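Local coordinates for structural polyprotein, VP1 (Israeli acute paralysis virus, PDB 5CDD) that probably serves as a structural building block of the viral capsid, as the VP1 portion of a longer structural polyprotein, at residues 76-81 and 180-185; 85-90 and 190-195; 107-112 and 130-135; 115-120 and 163-168. One frame throughout, in Å; residues are numbered along the deposited sequence.

Contact 1. Residues 76-81 and 180-185; sequences DYMSYL and VARAGN
Asp76 and Arg182 form a salt bridge that makes the tight end of this contact, where helix 77-82 sits beside strand 176-184 with the axes of the two short segments 9.0 Å apart. Arg182 NE reaches Asp76 OD1 at 2.7 Å in an almost straight bond (173°); OD1 lies in the guanidinium plane and offers its syn lone pair. The side chains cross at about a right angle, yet carboxylate and guanidinium are nearly coplanar, 17° apart. Arg182 NH2 adds a weak bond to the same oxygen at 3.4 Å. The other carboxylate oxygen, Asp76 OD2, accepts from Ser79 N at 2.7 Å, which makes Asp76 the N-cap of the helix. Met78 CB covers one face of the guanidinium, and Ser79 CB lies at its edge, while Ser79 OG bonds instead to the carbonyl of Asp71.

Further along the strand the contact is looser and apolar. Met78 SD rests 3.6 Å from Ala183 C and also lies against Gly184 N. This side is not open to solvent either, because Phe188 and Arg92 pack on Met78. Arg182 also makes a salt bridge through NH2 with Asp71, so its buried charge is shared between two acids, an environment that would be expected to keep all three groups ionised; the helix N-terminus should further stabilise the Asp76 anion.

Contact 2. Residues 85-90 and 190-195; sequences YRFYRG and FGWMIG
Phe87 and Gly191 form an antiparallel hydrogen-bonded pair, with Arg86 and Phe87 both opposite Gly191 in a classic beta bulge. Gly191 N donates to Phe87 O at 2.9 Å, while Gly191 O takes Phe87 N at 3.2 Å and, weakly, Arg86 N. In the adjoining non-hydrogen-bonded pair, Tyr88 CB packs on Phe190 CD1.

Around the bulge, side chains carry the rest of the contact. The rings of Tyr85 and Phe190 are close to parallel (13°) but slid so far apart, with centroids 5.9 Å from each other, that they barely overlap; instead Tyr85 CD2 meets Phe190 CB at 3.4 Å. Farther round the same ring, Tyr85 CE1 touches Met193 CB at 3.7 Å. Phe87 and Trp192 lie side by side and point the same way, Phe87 CE2 approaching Trp192 CE3 at 3.6 Å with the planes at 55°. Over the centre of one guanidinium face of the bent Arg86 chain sits Ile194 CD1, 3.5 Å above it.

The polar ends of Tyr85, Arg86 and Trp192 reach other polyprotein chains. Arg86 NH1 bonds to Arg106 O and Trp192 NE1 to Tyr95 OH of one neighbouring chain, whereas Tyr85 OH bonds to Glu53 O of a different one. Aromatic and aliphatic surfaces thus close the join within the subunit, and the hydrogen-bonding tips of these three residues tie it into the capsid assembly.

Contact 3. Residues 107-112 and 130-135; sequences TCYIRS and SHITYP
Tyr134 CG is anti to its carbonyl carbon (chi1 -65°), which starts its ring toward Tyr109 CB; Tyr109 CG stands between the backbone N and the carbonyl carbon (chi1 69°), and its ring brings CD1 to Ile132 CD1. Tyr109 CB lies over one face of the Tyr134 ring, offset toward the rim, in a CH-pi contact of 4.1 Å to the centroid. Thr107 CG2 reaches the edge of that ring, 4.0 Å from Tyr134 CE2.

On the face shared by Arg111 and Ile132, the bent arginine chain lays Arg111 CD 3.5 Å from Ile132 CB. Pro135 CG touches both Ile110 CG1 (3.8 Å) and Cys108 SG (3.9 Å). The backbones of Ile110 and Thr133 exchange two hydrogen bonds: Ile110 N to Thr133 O is 2.8 Å and Thr133 N to Ile110 O 3.0 Å. Ser112 and His131 are bonded in the same reciprocal way.

A second copy of this protein accepts from Tyr134 OH at Asn98 O and from Thr107 OG1 at Thr100 O. Within the chain, strand 131-133 borders its four-stranded antiparallel sheet and strand 110-116 lies between it and strand 166-172, while His141 of strand 140-145 packs on Ile110, Ser112 and Thr133.

Contact 4. Residues 115-120 and 163-168; sequences MPRNYS and GYDSSL
Arg117 presents one guanidinium face to Ser167 CB, 3.9 Å above the plane and offset toward the rim, and its edge to the carboxylate of Asp165. NE makes the salt bridge there: Arg117 NE to Asp165 OD2 is 2.8 Å and nearly straight (176°), within the guanidinium plane but 29° out of the carboxylate plane, on the syn side. The other flat group, the Tyr119 ring, has Pro116 CB over the centre of one face and Gly163 CA 3.7 Å from its CE1.

Pro116 to Tyr119 form a type II beta turn at the end of strand 110-116, and backbone bonds hold the turn to the incoming chain. Arg117 N donates to Asp165 O at 2.8 Å, and Gly163 N returns a bond to Arg117 O at 2.9 Å. Gly163 has a positive phi (77°), and without a side chain its CA comes up against both Pro116 and Tyr119. Just before the turn, in the strand pairing itself, Met115 N bonds to Ser167 O at 3.0 Å.

Asp165 OD2 also accepts from Tyr88 OH, so one oxygen is gripped twice. With Arg92 close to Arg117 and Asp161 close to Asp165, each partner lies near a like charge, which the buried salt bridge would be expected to offset.

In the fold
All four contacts are buried in the assembly, but the centre of contact 1 lies about 2 Å from the chain's centre and that of contact 3 about 22 Å, where Thr107 is partly exposed. Contacts 1 and 2 reach the sheet containing strands 87-98 and 176-184, and touch where Met78 O meets the Phe190 ring. Contacts 3 and 4 share strand 110-116 of the other sheet, consistent with the two facing sheets of a viral jelly roll. Salt bridges mark contacts 1 and 4; aromatic packing dominates contact 2, and backbone pairing contact 3. Tyr88 joins strand 87-98 to the loop leading into strand 166-172. Segments of all four contacts hydrogen-bond to other chains.

Contact 1. Residues 76-81 and 180-185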
# COMPACT_ATOMS: atom_id res chain seq x y z
N ASP A 76 -8.82 -4.09 -45.04
CA ASP A 76 -8.65 -4.11 -43.59
C ASP A 76 -9.89 -4.67 -42.89
O ASP A 76 -10.89 -4.96 -43.54
CB ASP A 76 -8.34 -2.70 -43.05
CG ASP A 76 -9.55 -1.79 -43.06
OD1 ASP A 76 -9.47 -0.69 -42.46
OD2 ASP A 76 -10.58 -2.15 -43.66
N TYR A 77 -9.82 -4.81 -41.57
CA TYR A 77 -10.93 -5.36 -40.81
C TYR A 77 -12.18 -4.47 -40.80
O TYR A 77 -13.29 -4.97 -40.93
CB TYR A 77 -10.50 -5.66 -39.38
CG TYR A 77 -9.43 -6.72 -39.27
CD1 TYR A 77 -9.47 -7.86 -40.08
CD2 TYR A 77 -8.39 -6.61 -38.35
CE1 TYR A 77 -8.51 -8.85 -39.97
CE2 TYR A 77 -7.42 -7.60 -38.23
CZ TYR A 77 -7.49 -8.72 -39.05
OH TYR A 77 -6.53 -9.71 -38.95
N MET A 78 -11.99 -3.17 -40.63
CA MET A 78 -13.14 -2.27 -40.61
C MET A 78 -13.94 -2.36 -41.90
O MET A 78 -15.17 -2.38 -41.87
CB MET A 78 -12.69 -0.82 -40.37
CG MET A 78 -12.33 -0.53 -38.93
SD MET A 78 -12.11 1.22 -38.63
CE MET A 78 -13.80 1.74 -38.50
N SER A 79 -13.24 -2.41 -43.03
CA SER A 79 -13.90 -2.50 -44.32
C SER A 79 -14.48 -3.90 -44.54
O SER A 79 -15.66 -4.05 -44.85
CB SER A 79 -12.91 -2.18 -45.44
OG SER A 79 -13.52 -2.32 -46.71
N TYR A 80 -13.63 -4.91 -44.37
CA TYR A 80 -14.05 -6.29 -44.57
C TYR A 80 -15.27 -6.68 -43.74
O TYR A 80 -16.24 -7.22 -44.27
CB TYR A 80 -12.89 -7.24 -44.24
CG TYR A 80 -13.10 -8.65 -44.75
CD1 TYR A 80 -13.13 -8.92 -46.11
CD2 TYR A 80 -13.25 -9.71 -43.86
CE1 TYR A 80 -13.31 -10.22 -46.59
CE2 TYR A 80 -13.43 -11.01 -44.33
CZ TYR A 80 -13.46 -11.26 -45.69
OH TYR A 80 -13.61 -12.55 -46.14
N LEU A 81 -15.22 -6.39 -42.45
CA LEU A 81 -16.32 -6.72 -41.55
C LEU A 81 -17.57 -5.85 -41.74
O LEU A 81 -18.68 -6.28 -41.42
CB LEU A 81 -15.86 -6.63 -40.09
CG LEU A 81 -14.79 -7.63 -39.64
CD1 LEU A 81 -14.33 -7.29 -38.23
CD2 LEU A 81 -15.36 -9.04 -39.68
N VAL A 180 -0.93 4.54 -43.88
CA VAL A 180 -2.09 4.79 -43.05
C VAL A 180 -2.71 3.50 -42.51
O VAL A 180 -3.00 2.57 -43.25
CB VAL A 180 -3.17 5.57 -43.83
CG1 VAL A 180 -4.32 5.94 -42.91
CG2 VAL A 180 -2.56 6.81 -44.46
N ALA A 181 -2.89 3.47 -41.19
CA ALA A 181 -3.49 2.32 -40.51
C ALA A 181 -4.62 2.85 -39.64
O ALA A 181 -4.47 3.88 -38.99
CB ALA A 181 -2.44 1.63 -39.66
N ARG A 182 -5.75 2.15 -39.63
CA ARG A 182 -6.88 2.59 -38.83
C ARG A 182 -7.50 1.49 -37.98
O ARG A 182 -7.12 0.32 -38.06
CB ARG A 182 -7.97 3.19 -39.72
CG ARG A 182 -8.63 2.17 -40.64
CD ARG A 182 -9.82 2.78 -41.35
NE ARG A 182 -10.42 1.82 -42.28
CZ ARG A 182 -11.49 2.07 -43.02
NH1 ARG A 182 -12.09 3.26 -42.96
NH2 ARG A 182 -11.96 1.14 -43.84
N ALA A 183 -8.47 1.90 -37.17
CA ALA A 183 -9.20 1.01 -36.28
C ALA A 183 -10.28 1.87 -35.64
O ALA A 183 -10.29 3.09 -35.83
CB ALA A 183 -8.28 0.45 -35.20
N GLY A 184 -11.20 1.25 -34.91
CA GLY A 184 -12.24 2.02 -34.26
C GLY A 184 -11.78 2.38 -32.86
O GLY A 184 -10.83 1.78 -32.35
N ASN A 185 -12.42 3.36 -32.23
CA ASN A 185 -12.03 3.72 -30.87
C ASN A 185 -12.60 2.63 -29.96
O ASN A 185 -13.14 1.64 -30.45
CB ASN A 185 -12.55 5.11 -30.50
CG ASN A 185 -14.04 5.15 -30.28
OD1 ASN A 185 -14.78 4.31 -30.78
ND2 ASN A 185 -14.50 6.15 -29.54

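Contact 2. Residues 85-90 and 190-195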
# COMPACT_ATOMS: atom_id res chain seq x y z
N TYR A 85 -22.67 -6.17 -41.88
CA TYR A 85 -23.64 -5.42 -41.11
C TYR A 85 -24.19 -4.23 -41.90
O TYR A 85 -23.70 -3.92 -42.98
CB TYR A 85 -22.99 -4.93 -39.82
CG TYR A 85 -22.39 -6.06 -39.01
CD1 TYR A 85 -23.18 -6.82 -38.15
CD2 TYR A 85 -21.04 -6.39 -39.14
CE1 TYR A 85 -22.64 -7.90 -37.45
CE2 TYR A 85 -20.49 -7.47 -38.44
CZ TYR A 85 -21.30 -8.21 -37.59
OH TYR A 85 -20.78 -9.29 -36.91
N ARG A 86 -25.20 -3.56 -41.34
CA ARG A 86 -25.80 -2.41 -42.01
C ARG A 86 -25.54 -1.07 -41.33
O ARG A 86 -25.56 -0.03 -41.98
CB ARG A 86 -27.31 -2.61 -42.14
CG ARG A 86 -28.02 -1.50 -42.92
CD ARG A 86 -27.58 -1.49 -44.37
NE ARG A 86 -28.10 -2.65 -45.10
CZ ARG A 86 -27.59 -3.11 -46.24
NH1 ARG A 86 -26.54 -2.52 -46.78
NH2 ARG A 86 -28.13 -4.17 -46.83
N PHE A 87 -25.29 -1.09 -40.02
CA PHE A 87 -25.05 0.13 -39.27
C PHE A 87 -23.74 0.10 -38.50
O PHE A 87 -23.20 -0.97 -38.22
CB PHE A 87 -26.19 0.36 -38.27
CG PHE A 87 -27.54 0.52 -38.90
CD1 PHE A 87 -27.92 1.74 -39.46
CD2 PHE A 87 -28.43 -0.54 -38.93
CE1 PHE A 87 -29.18 1.89 -40.04
CE2 PHE A 87 -29.69 -0.40 -39.51
CZ PHE A 87 -30.06 0.82 -40.07
N TYR A 88 -23.23 1.28 -38.17
CA TYR A 88 -22.01 1.40 -37.39
C TYR A 88 -22.27 2.41 -36.27
O TYR A 88 -23.27 3.12 -36.30
CB TYR A 88 -20.83 1.84 -38.26
CG TYR A 88 -20.80 3.30 -38.67
CD1 TYR A 88 -20.45 4.30 -37.76
CD2 TYR A 88 -21.09 3.68 -39.98
CE1 TYR A 88 -20.38 5.63 -38.14
CE2 TYR A 88 -21.03 5.01 -40.37
CZ TYR A 88 -20.67 5.98 -39.45
OH TYR A 88 -20.60 7.30 -39.85
N ARG A 89 -21.37 2.47 -35.30
CA ARG A 89 -21.56 3.37 -34.18
C ARG A 89 -20.28 3.48 -33.36
O ARG A 89 -19.64 2.47 -33.07
CB ARG A 89 -22.70 2.85 -33.32
CG ARG A 89 -22.96 3.59 -32.04
CD ARG A 89 -22.38 2.87 -30.85
NE ARG A 89 -22.98 3.37 -29.61
CZ ARG A 89 -22.66 2.95 -28.40
NH1 ARG A 89 -21.74 2.00 -28.24
NH2 ARG A 89 -23.27 3.46 -27.34
N GLY A 90 -19.91 4.70 -32.99
CA GLY A 90 -18.70 4.90 -32.21
C GLY A 90 -17.63 5.66 -32.98
O GLY A 90 -17.76 5.89 -34.18
N PHE A 190 -20.20 -2.50 -35.12
CA PHE A 190 -21.16 -2.63 -36.21
C PHE A 190 -22.41 -3.27 -35.62
O PHE A 190 -22.35 -3.89 -34.56
CB PHE A 190 -20.61 -3.53 -37.32
CG PHE A 190 -19.46 -2.93 -38.08
CD1 PHE A 190 -19.59 -1.69 -38.67
CD2 PHE A 190 -18.26 -3.62 -38.21
CE1 PHE A 190 -18.53 -1.13 -39.37
CE2 PHE A 190 -17.20 -3.06 -38.91
CZ PHE A 190 -17.34 -1.81 -39.50
N GLY A 191 -23.53 -3.13 -36.31
CA GLY A 191 -24.77 -3.69 -35.81
C GLY A 191 -25.75 -4.07 -36.90
O GLY A 191 -25.69 -3.57 -38.01
N TRP A 192 -26.67 -4.97 -36.55
CA TRP A 192 -27.69 -5.45 -37.49
C TRP A 192 -27.22 -6.33 -38.64
O TRP A 192 -27.43 -6.01 -39.81
CB TRP A 192 -28.47 -4.27 -38.09
CG TRP A 192 -29.92 -4.58 -38.29
CD1 TRP A 192 -30.46 -5.63 -38.99
CD2 TRP A 192 -31.03 -3.82 -37.80
NE1 TRP A 192 -31.83 -5.57 -38.96
CE2 TRP A 192 -32.21 -4.47 -38.23
CE3 TRP A 192 -31.14 -2.65 -37.03
CZ2 TRP A 192 -33.49 -3.99 -37.93
CZ3 TRP A 192 -32.41 -2.17 -36.72
CH2 TRP A 192 -33.57 -2.84 -37.17
N MET A 193 -26.59 -7.44 -38.28
CA MET A 193 -26.06 -8.39 -39.25
C MET A 193 -26.93 -8.72 -40.46
O MET A 193 -28.13 -8.96 -40.33
CB MET A 193 -25.66 -9.68 -38.54
CG MET A 193 -24.99 -10.70 -39.42
SD MET A 193 -24.79 -12.25 -38.54
CE MET A 193 -23.27 -11.93 -37.70
N ILE A 194 -26.30 -8.75 -41.63
CA ILE A 194 -26.99 -9.07 -42.87
C ILE A 194 -26.21 -10.14 -43.64
O ILE A 194 -25.32 -10.77 -43.08
CB ILE A 194 -27.14 -7.81 -43.76
CG1 ILE A 194 -25.78 -7.15 -43.96
CG2 ILE A 194 -28.11 -6.84 -43.11
CD1 ILE A 194 -25.82 -5.90 -44.82
N GLY A 195 -26.55 -10.34 -44.91
CA GLY A 195 -25.86 -11.33 -45.71
C GLY A 195 -24.55 -10.80 -46.26
O GLY A 195 -24.46 -9.62 -46.61

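Contact 3. Residues 107-112 and 130-135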
# COMPACT_ATOMS: atom_id res chain seq x y z
N THR A 107 10.65 22.47 -41.67
CA THR A 107 10.20 22.02 -40.37
C THR A 107 8.82 21.44 -40.64
O THR A 107 7.80 22.13 -40.52
CB THR A 107 10.08 23.17 -39.36
OG1 THR A 107 11.39 23.63 -39.00
CG2 THR A 107 9.37 22.71 -38.10
N CYS A 108 8.79 20.17 -41.02
CA CYS A 108 7.56 19.47 -41.33
C CYS A 108 6.74 19.13 -40.09
O CYS A 108 7.27 18.60 -39.12
CB CYS A 108 7.87 18.19 -42.10
SG CYS A 108 6.43 17.17 -42.44
N TYR A 109 5.45 19.45 -40.14
CA TYR A 109 4.56 19.15 -39.03
C TYR A 109 3.22 18.66 -39.57
O TYR A 109 2.84 18.99 -40.70
CB TYR A 109 4.36 20.39 -38.14
CG TYR A 109 3.59 21.52 -38.78
CD1 TYR A 109 2.21 21.46 -38.92
CD2 TYR A 109 4.25 22.67 -39.22
CE1 TYR A 109 1.49 22.50 -39.50
CE2 TYR A 109 3.54 23.72 -39.80
CZ TYR A 109 2.16 23.63 -39.93
OH TYR A 109 1.46 24.67 -40.50
N ILE A 110 2.52 17.87 -38.77
CA ILE A 110 1.23 17.32 -39.17
C ILE A 110 0.12 17.79 -38.23
O ILE A 110 0.24 17.66 -37.01
CB ILE A 110 1.25 15.77 -39.14
CG1 ILE A 110 2.43 15.24 -39.96
CG2 ILE A 110 -0.06 15.23 -39.67
CD1 ILE A 110 2.37 15.56 -41.43
N ARG A 111 -0.94 18.34 -38.80
CA ARG A 111 -2.08 18.82 -38.03
C ARG A 111 -3.33 18.03 -38.42
O ARG A 111 -3.53 17.72 -39.60
CB ARG A 111 -2.34 20.31 -38.32
CG ARG A 111 -1.23 21.26 -37.89
CD ARG A 111 -1.33 21.60 -36.41
NE ARG A 111 -2.51 22.39 -36.07
CZ ARG A 111 -2.73 23.64 -36.47
NH1 ARG A 111 -1.86 24.26 -37.25
NH2 ARG A 111 -3.83 24.28 -36.08
N SER A 112 -4.16 17.70 -37.44
CA SER A 112 -5.39 16.97 -37.71
C SER A 112 -6.54 17.67 -36.99
O SER A 112 -6.41 18.08 -35.84
CB SER A 112 -5.28 15.51 -37.25
OG SER A 112 -4.94 15.42 -35.88
N SER A 130 -7.73 19.64 -31.80
CA SER A 130 -6.67 19.44 -32.78
C SER A 130 -5.43 18.77 -32.21
O SER A 130 -5.16 18.85 -31.01
CB SER A 130 -6.28 20.79 -33.39
OG SER A 130 -5.13 20.67 -34.21
N HIS A 131 -4.67 18.11 -33.08
CA HIS A 131 -3.44 17.44 -32.68
C HIS A 131 -2.35 17.80 -33.69
O HIS A 131 -2.64 18.04 -34.86
CB HIS A 131 -3.63 15.92 -32.67
CG HIS A 131 -2.41 15.17 -32.21
ND1 HIS A 131 -2.13 13.89 -32.62
CD2 HIS A 131 -1.40 15.53 -31.39
CE1 HIS A 131 -1.00 13.49 -32.07
NE2 HIS A 131 -0.54 14.47 -31.32
N ILE A 132 -1.10 17.83 -33.23
CA ILE A 132 0.02 18.16 -34.10
C ILE A 132 1.29 17.40 -33.72
O ILE A 132 1.61 17.28 -32.54
CB ILE A 132 0.32 19.68 -34.06
CG1 ILE A 132 1.60 19.98 -34.85
CG2 ILE A 132 0.46 20.14 -32.63
CD1 ILE A 132 1.96 21.45 -34.89
N THR A 133 2.00 16.90 -34.73
CA THR A 133 3.24 16.16 -34.50
C THR A 133 4.32 16.60 -35.48
O THR A 133 4.02 17.21 -36.51
CB THR A 133 3.04 14.63 -34.65
OG1 THR A 133 2.73 14.32 -36.02
CG2 THR A 133 1.92 14.15 -33.76
N TYR A 134 5.57 16.30 -35.16
CA TYR A 134 6.69 16.64 -36.02
C TYR A 134 7.41 15.35 -36.41
O TYR A 134 8.16 14.79 -35.62
CB TYR A 134 7.66 17.58 -35.30
CG TYR A 134 7.06 18.93 -34.96
CD1 TYR A 134 6.15 19.06 -33.90
CD2 TYR A 134 7.39 20.06 -35.70
CE1 TYR A 134 5.59 20.30 -33.60
CE2 TYR A 134 6.83 21.30 -35.40
CZ TYR A 134 5.93 21.42 -34.35
OH TYR A 134 5.37 22.64 -34.06
N PRO A 135 7.17 14.87 -37.64
CA PRO A 135 7.76 13.65 -38.18
C PRO A 135 9.25 13.46 -37.93
O PRO A 135 9.74 12.34 -37.86
CB PRO A 135 7.43 13.74 -39.67
CG PRO A 135 6.10 14.41 -39.66
CD PRO A 135 6.33 15.53 -38.66

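Contact 4. Residues 115-120 and 163-168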
# COMPACT_ATOMS: atom_id res chain seq x y z
N MET A 115 -14.23 17.50 -38.63
CA MET A 115 -15.04 18.07 -39.69
C MET A 115 -16.19 17.13 -39.98
O MET A 115 -16.02 15.91 -40.01
CB MET A 115 -14.20 18.31 -40.94
CG MET A 115 -13.81 17.07 -41.69
SD MET A 115 -14.51 17.17 -43.34
CE MET A 115 -13.49 18.46 -44.06
N PRO A 116 -17.39 17.68 -40.18
CA PRO A 116 -18.59 16.90 -40.47
C PRO A 116 -18.34 15.91 -41.61
O PRO A 116 -17.78 16.27 -42.64
CB PRO A 116 -19.61 17.96 -40.85
CG PRO A 116 -19.21 19.12 -39.98
CD PRO A 116 -17.71 19.12 -40.16
N ARG A 117 -18.75 14.67 -41.40
CA ARG A 117 -18.55 13.64 -42.40
C ARG A 117 -19.11 14.06 -43.76
O ARG A 117 -20.24 14.53 -43.86
CB ARG A 117 -19.21 12.34 -41.95
CG ARG A 117 -18.93 11.15 -42.84
CD ARG A 117 -19.34 9.87 -42.16
NE ARG A 117 -18.54 9.63 -40.96
CZ ARG A 117 -17.23 9.39 -40.99
NH1 ARG A 117 -16.59 9.36 -42.14
NH2 ARG A 117 -16.57 9.19 -39.86
N ASN A 118 -18.28 13.89 -44.79
CA ASN A 118 -18.64 14.22 -46.16
C ASN A 118 -18.70 15.70 -46.50
O ASN A 118 -19.31 16.09 -47.50
CB ASN A 118 -19.95 13.54 -46.55
CG ASN A 118 -19.85 12.04 -46.54
OD1 ASN A 118 -18.97 11.45 -47.17
ND2 ASN A 118 -20.76 11.39 -45.81
N TYR A 119 -18.07 16.52 -45.67
CA TYR A 119 -18.00 17.96 -45.93
C TYR A 119 -16.70 18.14 -46.69
O TYR A 119 -15.82 17.28 -46.64
CB TYR A 119 -17.91 18.73 -44.61
CG TYR A 119 -19.22 19.31 -44.11
CD1 TYR A 119 -20.38 18.55 -44.06
CD2 TYR A 119 -19.27 20.62 -43.61
CE1 TYR A 119 -21.57 19.07 -43.53
CE2 TYR A 119 -20.45 21.15 -43.09
CZ TYR A 119 -21.59 20.37 -43.05
OH TYR A 119 -22.75 20.89 -42.51
N SER A 120 -16.56 19.25 -47.41
CA SER A 120 -15.32 19.50 -48.14
C SER A 120 -14.47 20.47 -47.33
O SER A 120 -14.99 21.34 -46.64
CB SER A 120 -15.61 20.07 -49.53
OG SER A 120 -16.38 21.25 -49.45
N GLY A 163 -22.90 15.27 -42.93
CA GLY A 163 -22.57 16.00 -41.73
C GLY A 163 -23.38 15.56 -40.52
O GLY A 163 -23.63 16.37 -39.63
N TYR A 164 -23.78 14.29 -40.48
CA TYR A 164 -24.55 13.78 -39.35
C TYR A 164 -23.63 13.50 -38.17
O TYR A 164 -24.00 13.73 -37.01
CB TYR A 164 -25.29 12.50 -39.73
CG TYR A 164 -26.38 12.69 -40.76
CD1 TYR A 164 -27.13 13.87 -40.79
CD2 TYR A 164 -26.70 11.69 -41.68
CE1 TYR A 164 -28.16 14.05 -41.71
CE2 TYR A 164 -27.73 11.86 -42.61
CZ TYR A 164 -28.45 13.04 -42.62
OH TYR A 164 -29.47 13.22 -43.53
N ASP A 165 -22.44 13.00 -38.47
CA ASP A 165 -21.44 12.70 -37.45
C ASP A 165 -20.11 13.33 -37.84
O ASP A 165 -19.95 13.83 -38.96
CB ASP A 165 -21.30 11.18 -37.29
CG ASP A 165 -20.89 10.50 -38.58
OD1 ASP A 165 -21.50 10.78 -39.62
OD2 ASP A 165 -19.95 9.67 -38.53
N SER A 166 -19.17 13.32 -36.91
CA SER A 166 -17.85 13.90 -37.12
C SER A 166 -16.88 13.01 -37.89
O SER A 166 -17.02 11.79 -37.92
CB SER A 166 -17.23 14.28 -35.78
OG SER A 166 -17.26 13.17 -34.89
N SER A 167 -15.90 13.65 -38.53
CA SER A 167 -14.89 12.95 -39.31
C SER A 167 -13.55 13.63 -39.09
O SER A 167 -13.46 14.64 -38.38
CB SER A 167 -15.27 12.97 -40.79
OG SER A 167 -14.31 12.30 -41.58
N LEU A 168 -12.50 13.09 -39.69
CA LEU A 168 -11.16 13.66 -39.54
C LEU A 168 -10.72 14.45 -40.77
O LEU A 168 -11.11 14.16 -41.90
CB LEU A 168 -10.15 12.55 -39.27
CG LEU A 168 -8.71 12.98 -39.02
CD1 LEU A 168 -8.61 13.55 -37.62
CD2 LEU A 168 -7.77 11.80 -39.17